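Arginine kinase (PDB 4RF6) catalyses the reversible transfer of a phosphoryl group from ATP to L-arginine, storing it as phosphoarginine, in a chain of two tandem phosphagen kinase repeats. Local coordinates at residues 55-60 with 83-88; 72-77 with 277-282. One frame throughout, in Å; residues are numbered along the deposited sequence.

Interaction 1: residues 55-60 with 83-88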
ATOM      1  N   ILE A  55       3.141 -19.056  40.616  1.00 19.74           N
ATOM      2  CA  ILE A  55       3.963 -19.375  39.451  1.00 21.98           C
ATOM      3  C   ILE A  55       5.244 -20.098  39.873  1.00 25.35           C
ATOM      4  O   ILE A  55       5.992 -19.605  40.726  1.00 27.54           O
ATOM      5  CB  ILE A  55       4.312 -18.118  38.631  1.00 22.39           C
ATOM      6  CG1 ILE A  55       3.039 -17.352  38.262  1.00 21.83           C
ATOM      7  CG2 ILE A  55       5.070 -18.503  37.365  1.00 21.97           C
ATOM      8  CD1 ILE A  55       2.028 -18.192  37.493  1.00 18.28           C
ATOM      9  N   THR A  56       5.487 -21.267  39.281  1.00 21.95           N
ATOM     10  CA  THR A  56       6.674 -22.058  39.599  1.00 23.71           C
ATOM     11  C   THR A  56       7.707 -21.925  38.488  1.00 24.44           C
ATOM     12  O   THR A  56       7.420 -21.375  37.423  1.00 23.83           O
ATOM     13  CB  THR A  56       6.339 -23.560  39.775  1.00 24.46           C
ATOM     14  OG1 THR A  56       6.023 -24.135  38.500  1.00 24.39           O
ATOM     15  CG2 THR A  56       5.164 -23.749  40.714  1.00 23.92           C
ATOM     16  N   LEU A  57       8.909 -22.430  38.752  1.00 19.35           N
ATOM     17  CA  LEU A  57       9.977 -22.437  37.765  1.00 22.17           C
ATOM     18  C   LEU A  57       9.547 -23.274  36.568  1.00 23.72           C
ATOM     19  O   LEU A  57       9.751 -22.881  35.416  1.00 22.76           O
ATOM     20  CB  LEU A  57      11.252 -23.017  38.377  1.00 23.27           C
ATOM     21  CG  LEU A  57      12.483 -23.186  37.486  1.00 24.06           C
ATOM     22  CD1 LEU A  57      13.054 -21.840  37.060  1.00 24.44           C
ATOM     23  CD2 LEU A  57      13.537 -24.007  38.205  1.00 27.09           C
ATOM     24  N   TRP A  58       8.946 -24.428  36.849  1.00 21.45           N
ATOM     25  CA  TRP A  58       8.458 -25.306  35.793  1.00 23.16           C
ATOM     26  C   TRP A  58       7.435 -24.623  34.892  1.00 23.04           C
ATOM     27  O   TRP A  58       7.450 -24.824  33.674  1.00 23.34           O
ATOM     28  CB  TRP A  58       7.881 -26.598  36.374  1.00 24.78           C
ATOM     29  CG  TRP A  58       8.724 -27.783  36.043  1.00 25.52           C
ATOM     30  CD1 TRP A  58       9.499 -28.514  36.903  1.00 26.15           C
ATOM     31  CD2 TRP A  58       8.908 -28.362  34.748  1.00 24.57           C
ATOM     32  NE1 TRP A  58      10.139 -29.521  36.219  1.00 24.62           N
ATOM     33  CE2 TRP A  58       9.795 -29.445  34.894  1.00 25.33           C
ATOM     34  CE3 TRP A  58       8.402 -28.070  33.479  1.00 25.91           C
ATOM     35  CZ2 TRP A  58      10.189 -30.241  33.811  1.00 25.78           C
ATOM     36  CZ3 TRP A  58       8.791 -28.856  32.410  1.00 26.36           C
ATOM     37  CH2 TRP A  58       9.671 -29.930  32.581  1.00 26.28           C
ATOM     38  N   ASP A  59       6.546 -23.823  35.483  1.00 24.41           N
ATOM     39  CA  ASP A  59       5.578 -23.053  34.703  1.00 24.54           C
ATOM     40  C   ASP A  59       6.300 -22.155  33.707  1.00 27.37           C
ATOM     41  O   ASP A  59       5.862 -21.981  32.566  1.00 24.19           O
ATOM     42  CB  ASP A  59       4.711 -22.185  35.620  1.00 23.18           C
ATOM     43  CG  ASP A  59       3.741 -22.996  36.455  1.00 25.65           C
ATOM     44  OD1 ASP A  59       3.175 -23.977  35.930  1.00 28.02           O
ATOM     45  OD2 ASP A  59       3.545 -22.646  37.638  1.00 25.32           O
ATOM     46  N   CYS A  60       7.417 -21.589  34.150  1.00 28.23           N
ATOM     47  CA  CYS A  60       8.176 -20.659  33.327  1.00 25.98           C
ATOM     48  C   CYS A  60       8.950 -21.342  32.205  1.00 25.11           C
ATOM     49  O   CYS A  60       9.047 -20.813  31.097  1.00 24.44           O
ATOM     50  CB  CYS A  60       9.127 -19.843  34.197  1.00 24.05           C
ATOM     51  SG  CYS A  60       8.275 -18.620  35.212  1.00 24.43           S
ATOM     52  N   THR A  83      12.235 -11.907  39.222  1.00 23.14           N
ATOM     53  CA  THR A  83      13.125 -11.776  40.374  1.00 26.40           C
ATOM     54  C   THR A  83      13.279 -13.096  41.110  1.00 25.24           C
ATOM     55  O   THR A  83      14.398 -13.514  41.423  1.00 23.27           O
ATOM     56  CB  THR A  83      12.620 -10.708  41.346  1.00 28.50           C
ATOM     57  OG1 THR A  83      12.704  -9.424  40.713  1.00 28.38           O
ATOM     58  CG2 THR A  83      13.455 -10.695  42.624  1.00 33.31           C
ATOM     59  N   LEU A  84      12.158 -13.751  41.395  1.00 25.63           N
ATOM     60  CA  LEU A  84      12.197 -14.993  42.162  1.00 25.41           C
ATOM     61  C   LEU A  84      12.983 -16.055  41.396  1.00 25.08           C
ATOM     62  O   LEU A  84      13.712 -16.852  41.995  1.00 24.20           O
ATOM     63  CB  LEU A  84      10.788 -15.488  42.497  1.00 23.94           C
ATOM     64  CG  LEU A  84      10.680 -16.581  43.565  1.00 23.87           C
ATOM     65  CD1 LEU A  84      11.080 -16.059  44.943  1.00 22.69           C
ATOM     66  CD2 LEU A  84       9.278 -17.185  43.618  1.00 23.69           C
ATOM     67  N   PHE A  85      12.845 -16.046  40.071  1.00 24.41           N
ATOM     68  CA  PHE A  85      13.595 -16.955  39.213  1.00 24.57           C
ATOM     69  C   PHE A  85      14.693 -16.197  38.465  1.00 25.14           C
ATOM     70  O   PHE A  85      15.070 -16.561  37.348  1.00 24.66           O
ATOM     71  CB  PHE A  85      12.655 -17.669  38.239  1.00 23.52           C
ATOM     72  CG  PHE A  85      11.481 -18.329  38.914  1.00 26.69           C
ATOM     73  CD1 PHE A  85      11.679 -19.346  39.838  1.00 26.08           C
ATOM     74  CD2 PHE A  85      10.184 -17.926  38.631  1.00 24.12           C
ATOM     75  CE1 PHE A  85      10.603 -19.953  40.466  1.00 25.95           C
ATOM     76  CE2 PHE A  85       9.102 -18.526  39.253  1.00 26.25           C
ATOM     77  CZ  PHE A  85       9.309 -19.540  40.170  1.00 26.97           C
ATOM     78  N   GLY A  86      15.192 -15.140  39.103  1.00 24.93           N
ATOM     79  CA  GLY A  86      16.282 -14.323  38.577  1.00 25.65           C
ATOM     80  C   GLY A  86      17.519 -15.039  38.051  1.00 25.47           C
ATOM     81  O   GLY A  86      17.995 -14.727  36.959  1.00 27.69           O
ATOM     82  N   PRO A  87      18.060 -15.995  38.821  1.00 29.59           N
ATOM     83  CA  PRO A  87      19.251 -16.724  38.359  1.00 31.78           C
ATOM     84  C   PRO A  87      19.079 -17.336  36.967  1.00 33.96           C
ATOM     85  O   PRO A  87      20.072 -17.530  36.257  1.00 33.80           O
ATOM     86  CB  PRO A  87      19.397 -17.828  39.402  1.00 30.41           C
ATOM     87  CG  PRO A  87      18.872 -17.197  40.659  1.00 29.82           C
ATOM     88  CD  PRO A  87      17.733 -16.312  40.225  1.00 26.46           C
ATOM     89  N   LEU A  88      17.837 -17.625  36.584  1.00 32.90           N
ATOM     90  CA  LEU A  88      17.541 -18.100  35.236  1.00 32.53           C
ATOM     91  C   LEU A  88      17.320 -16.925  34.282  1.00 30.87           C
ATOM     92  O   LEU A  88      18.045 -16.773  33.295  1.00 30.83           O
ATOM     93  CB  LEU A  88      16.313 -19.017  35.239  1.00 29.81           C
ATOM     94  CG  LEU A  88      15.882 -19.546  33.869  1.00 28.43           C
ATOM     95  CD1 LEU A  88      17.001 -20.351  33.234  1.00 31.00           C
ATOM     96  CD2 LEU A  88      14.639 -20.395  33.984  1.00 24.54           C
TER
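The Phe85 ring is the bump of this contact, pushed into the hollow that residues 55-60 form where the chain turns into helix 57-66. Its tip goes deepest: CZ lies 3.2 Å from Leu57 N and 3.3 Å from Thr56 C, against the backbone itself. Leu57 CA stands over one face, 3.7 Å above the ring plane and offset toward the rim, while Ile55 O meets the ring at its edge, in plane, 3.4 Å from CZ. Cys60 SG approaches the ring obliquely, 4.0 Å from Phe85 CD2, a sulfur-aromatic contact. Phe85 occupies the N-cap position of helix 86-96; its CB is directed at 55-60, and its CG is anti to its own carbonyl carbon (chi1 -52°). A smaller apolar contact lies beside the ring: Leu57 CD1 meets Leu88 CD2 at 3.7 Å and also touches Phe85 CD1, continuing the apolar patch past the ring. No hydrogen bond crosses the contact.

Thr56 and Asp59 form a capping box at the start of helix 57-66. Asp59 N donates to Thr56 OG1 at 3.1 Å, and Thr56 N returns a bond to Asp59 OD2 at 2.9 Å, consistent with a firmly held turn where the ring lies. Asp59 OD1 is further held by a salt bridge to Lys14.

Within the small N-terminal helical domain of the first repeat, the contact joins the start of helix 57-66 to the junction of helices 79-84 and 86-96; Ser81 touches Ile55 and Cys60, while Trp58 packs on helix 7-14.

Interaction 2: residues 72-77 with 277-282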
ATOM      1  N   VAL A  72      14.405 -19.060  22.809  1.00 30.62           N
ATOM      2  CA  VAL A  72      14.489 -18.612  24.196  1.00 29.79           C
ATOM      3  C   VAL A  72      14.009 -19.709  25.154  1.00 28.81           C
ATOM      4  O   VAL A  72      14.804 -20.276  25.908  1.00 28.85           O
ATOM      5  CB  VAL A  72      13.674 -17.329  24.411  1.00 28.80           C
ATOM      6  CG1 VAL A  72      13.794 -16.861  25.847  1.00 25.64           C
ATOM      7  CG2 VAL A  72      14.148 -16.236  23.458  1.00 28.19           C
ATOM      8  N   GLY A  73      12.710 -19.995  25.134  1.00 23.94           N
ATOM      9  CA  GLY A  73      12.176 -21.132  25.863  1.00 26.43           C
ATOM     10  C   GLY A  73      11.691 -20.912  27.285  1.00 27.56           C
ATOM     11  O   GLY A  73      11.427 -21.884  28.004  1.00 28.90           O
ATOM     12  N   VAL A  74      11.590 -19.654  27.712  1.00 24.14           N
ATOM     13  CA  VAL A  74      10.933 -19.347  28.985  1.00 23.01           C
ATOM     14  C   VAL A  74       9.934 -18.199  28.828  1.00 21.70           C
ATOM     15  O   VAL A  74      10.105 -17.324  27.972  1.00 20.62           O
ATOM     16  CB  VAL A  74      11.930 -18.994  30.108  1.00 25.83           C
ATOM     17  CG1 VAL A  74      12.976 -20.084  30.274  1.00 27.57           C
ATOM     18  CG2 VAL A  74      12.596 -17.654  29.837  1.00 28.18           C
ATOM     19  N   TYR A  75       8.887 -18.223  29.647  1.00 19.05           N
ATOM     20  CA  TYR A  75       7.954 -17.109  29.750  1.00 19.48           C
ATOM     21  C   TYR A  75       7.775 -16.790  31.230  1.00 20.04           C
ATOM     22  O   TYR A  75       7.835 -17.690  32.071  1.00 23.31           O
ATOM     23  CB  TYR A  75       6.604 -17.458  29.123  1.00 18.44           C
ATOM     24  CG  TYR A  75       6.635 -17.656  27.618  1.00 20.14           C
ATOM     25  CD1 TYR A  75       7.025 -18.870  27.069  1.00 23.34           C
ATOM     26  CD2 TYR A  75       6.253 -16.636  26.752  1.00 21.78           C
ATOM     27  CE1 TYR A  75       7.046 -19.063  25.700  1.00 24.92           C
ATOM     28  CE2 TYR A  75       6.275 -16.818  25.378  1.00 23.67           C
ATOM     29  CZ  TYR A  75       6.673 -18.036  24.860  1.00 25.46           C
ATOM     30  OH  TYR A  75       6.696 -18.228  23.496  1.00 27.40           O
ATOM     31  N   ALA A  76       7.566 -15.516  31.551  1.00 20.40           N
ATOM     32  CA  ALA A  76       7.319 -15.113  32.938  1.00 21.64           C
ATOM     33  C   ALA A  76       5.822 -15.033  33.209  1.00 21.93           C
ATOM     34  O   ALA A  76       5.091 -14.354  32.486  1.00 18.61           O
ATOM     35  CB  ALA A  76       7.972 -13.782  33.220  1.00 22.35           C
ATOM     36  N   GLY A  77       5.363 -15.717  34.252  1.00 23.60           N
ATOM     37  CA  GLY A  77       3.944 -15.732  34.560  1.00 20.46           C
ATOM     38  C   GLY A  77       3.522 -14.432  35.216  1.00 18.91           C
ATOM     39  O   GLY A  77       2.346 -14.064  35.198  1.00 21.18           O
ATOM     40  N   SER A 277       5.627 -10.995  28.641  1.00 19.41           N
ATOM     41  CA  SER A 277       5.606 -12.434  28.894  1.00 21.52           C
ATOM     42  C   SER A 277       6.922 -13.104  28.502  1.00 19.77           C
ATOM     43  O   SER A 277       7.491 -13.883  29.270  1.00 20.10           O
ATOM     44  CB  SER A 277       4.446 -13.085  28.144  1.00 21.53           C
ATOM     45  OG  SER A 277       3.222 -12.453  28.454  1.00 23.91           O
ATOM     46  N   CYS A 278       7.393 -12.799  27.297  1.00 18.70           N
ATOM     47  CA  CYS A 278       8.653 -13.331  26.807  1.00 17.64           C
ATOM     48  C   CYS A 278       9.749 -12.309  27.050  1.00 16.68           C
ATOM     49  O   CYS A 278       9.593 -11.135  26.714  1.00 19.00           O
ATOM     50  CB  CYS A 278       8.558 -13.652  25.314  1.00 18.36           C
ATOM     51  SG  CYS A 278      10.094 -14.316  24.609  1.00 29.39           S
ATOM     52  N   PRO A 279      10.871 -12.739  27.651  1.00 17.53           N
ATOM     53  CA  PRO A 279      11.954 -11.786  27.931  1.00 18.21           C
ATOM     54  C   PRO A 279      12.548 -11.135  26.681  1.00 17.94           C
ATOM     55  O   PRO A 279      13.315 -10.182  26.816  1.00 22.03           O
ATOM     56  CB  PRO A 279      13.019 -12.640  28.649  1.00 20.83           C
ATOM     57  CG  PRO A 279      12.593 -14.077  28.452  1.00 24.03           C
ATOM     58  CD  PRO A 279      11.102 -14.045  28.295  1.00 17.83           C
ATOM     59  N   SER A 280      12.210 -11.626  25.492  1.00 19.36           N
ATOM     60  CA  SER A 280      12.732 -11.038  24.262  1.00 20.27           C
ATOM     61  C   SER A 280      12.131  -9.655  24.025  1.00 21.75           C
ATOM     62  O   SER A 280      12.695  -8.832  23.288  1.00 22.28           O
ATOM     63  CB  SER A 280      12.431 -11.940  23.062  1.00 21.09           C
ATOM     64  OG  SER A 280      11.032 -12.081  22.858  1.00 23.21           O
ATOM     65  N   ASN A 281      10.984  -9.413  24.658  1.00 19.46           N
ATOM     66  CA  ASN A 281      10.197  -8.204  24.440  1.00 21.89           C
ATOM     67  C   ASN A 281      10.289  -7.177  25.564  1.00 21.96           C
ATOM     68  O   ASN A 281       9.464  -6.274  25.636  1.00 23.05           O
ATOM     69  CB  ASN A 281       8.723  -8.576  24.229  1.00 21.67           C
ATOM     70  CG  ASN A 281       8.443  -9.083  22.831  1.00 21.85           C
ATOM     71  OD1 ASN A 281       8.859  -8.480  21.847  1.00 21.82           O
ATOM     72  ND2 ASN A 281       7.735 -10.203  22.738  1.00 20.90           N
ATOM     73  N   LEU A 282      11.272  -7.311  26.447  1.00 20.48           N
ATOM     74  CA  LEU A 282      11.417  -6.366  27.550  1.00 19.69           C
ATOM     75  C   LEU A 282      11.957  -5.022  27.052  1.00 24.63           C
ATOM     76  O   LEU A 282      12.244  -4.862  25.863  1.00 27.43           O
ATOM     77  CB  LEU A 282      12.327  -6.944  28.641  1.00 19.75           C
ATOM     78  CG  LEU A 282      11.832  -8.213  29.342  1.00 21.27           C
ATOM     79  CD1 LEU A 282      12.927  -8.805  30.220  1.00 19.53           C
ATOM     80  CD2 LEU A 282      10.585  -7.930  30.167  1.00 20.54           C
TER
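Ala76 N donates to Ser277 O at 2.8 Å, a nearly straight bond (166°) that arrives in the carbonyl plane and is the sole hydrogen bond between 72-77 and 277-282. The same oxygen also receives a CA-H...O contact from Tyr75, 3.3 Å from its CA. Next to this polar link, the Tyr75 ring leans on Cys278, with CE2 3.9 Å from Cys278 CB. Farther along, Pro279 meets two valines through CG and CD. Its CG touches Val74 CG2 at 3.8 Å, the side chains crossing at about a right angle, and Val72 CG1 at 4.0 Å; its CD lies 3.4 Å from Val74 O. Val74 CG1 is anti to the carbonyl carbon (chi1 -54°), which puts CG2 between the backbone N and that carbon, where it meets the proline.

Val72 to Tyr75 and Cys278 probably belong to the arginine-binding site, as in related kinases, formed where N- and C-terminal domains meet. A second shell holds the 277-282 side: Ser277 OG bonds to Glu232 O, Ser277 N to Asp233 OD1, and Pro279 O to His97 NE2.

Both segments are loops, 72-77 between helices 57-66 and 79-84, and 277-282 leading into strand 286-293 of the large antiparallel sheet. Helix 79-84 packs on Ala76 and Pro279, helix 86-96 on Val74, and helix 200-205 on Tyr75.

Interactions 1 and 2 lie with their centres 11 Å apart. Three of the four segments belong to one run of chain, in which 72-77 falls between the two halves of interaction 1; 277-282 comes from the C-terminal domain. The contacts meet directly, through a probable hydrogen bond from Tyr75 N to Cys60 O (3.0 Å) and through Leu88 CD2 packing on Val74 CG1 (4.1 Å). Interaction 1 thus lies against the probable substrate loop, inside the N-terminal domain, whereas interaction 2 joins that loop to the C-terminal domain. The Cys278 side chain is about 4 Å from that of Glu232, probably another substrate-binding residue, but about 11 Å from that of Cys60.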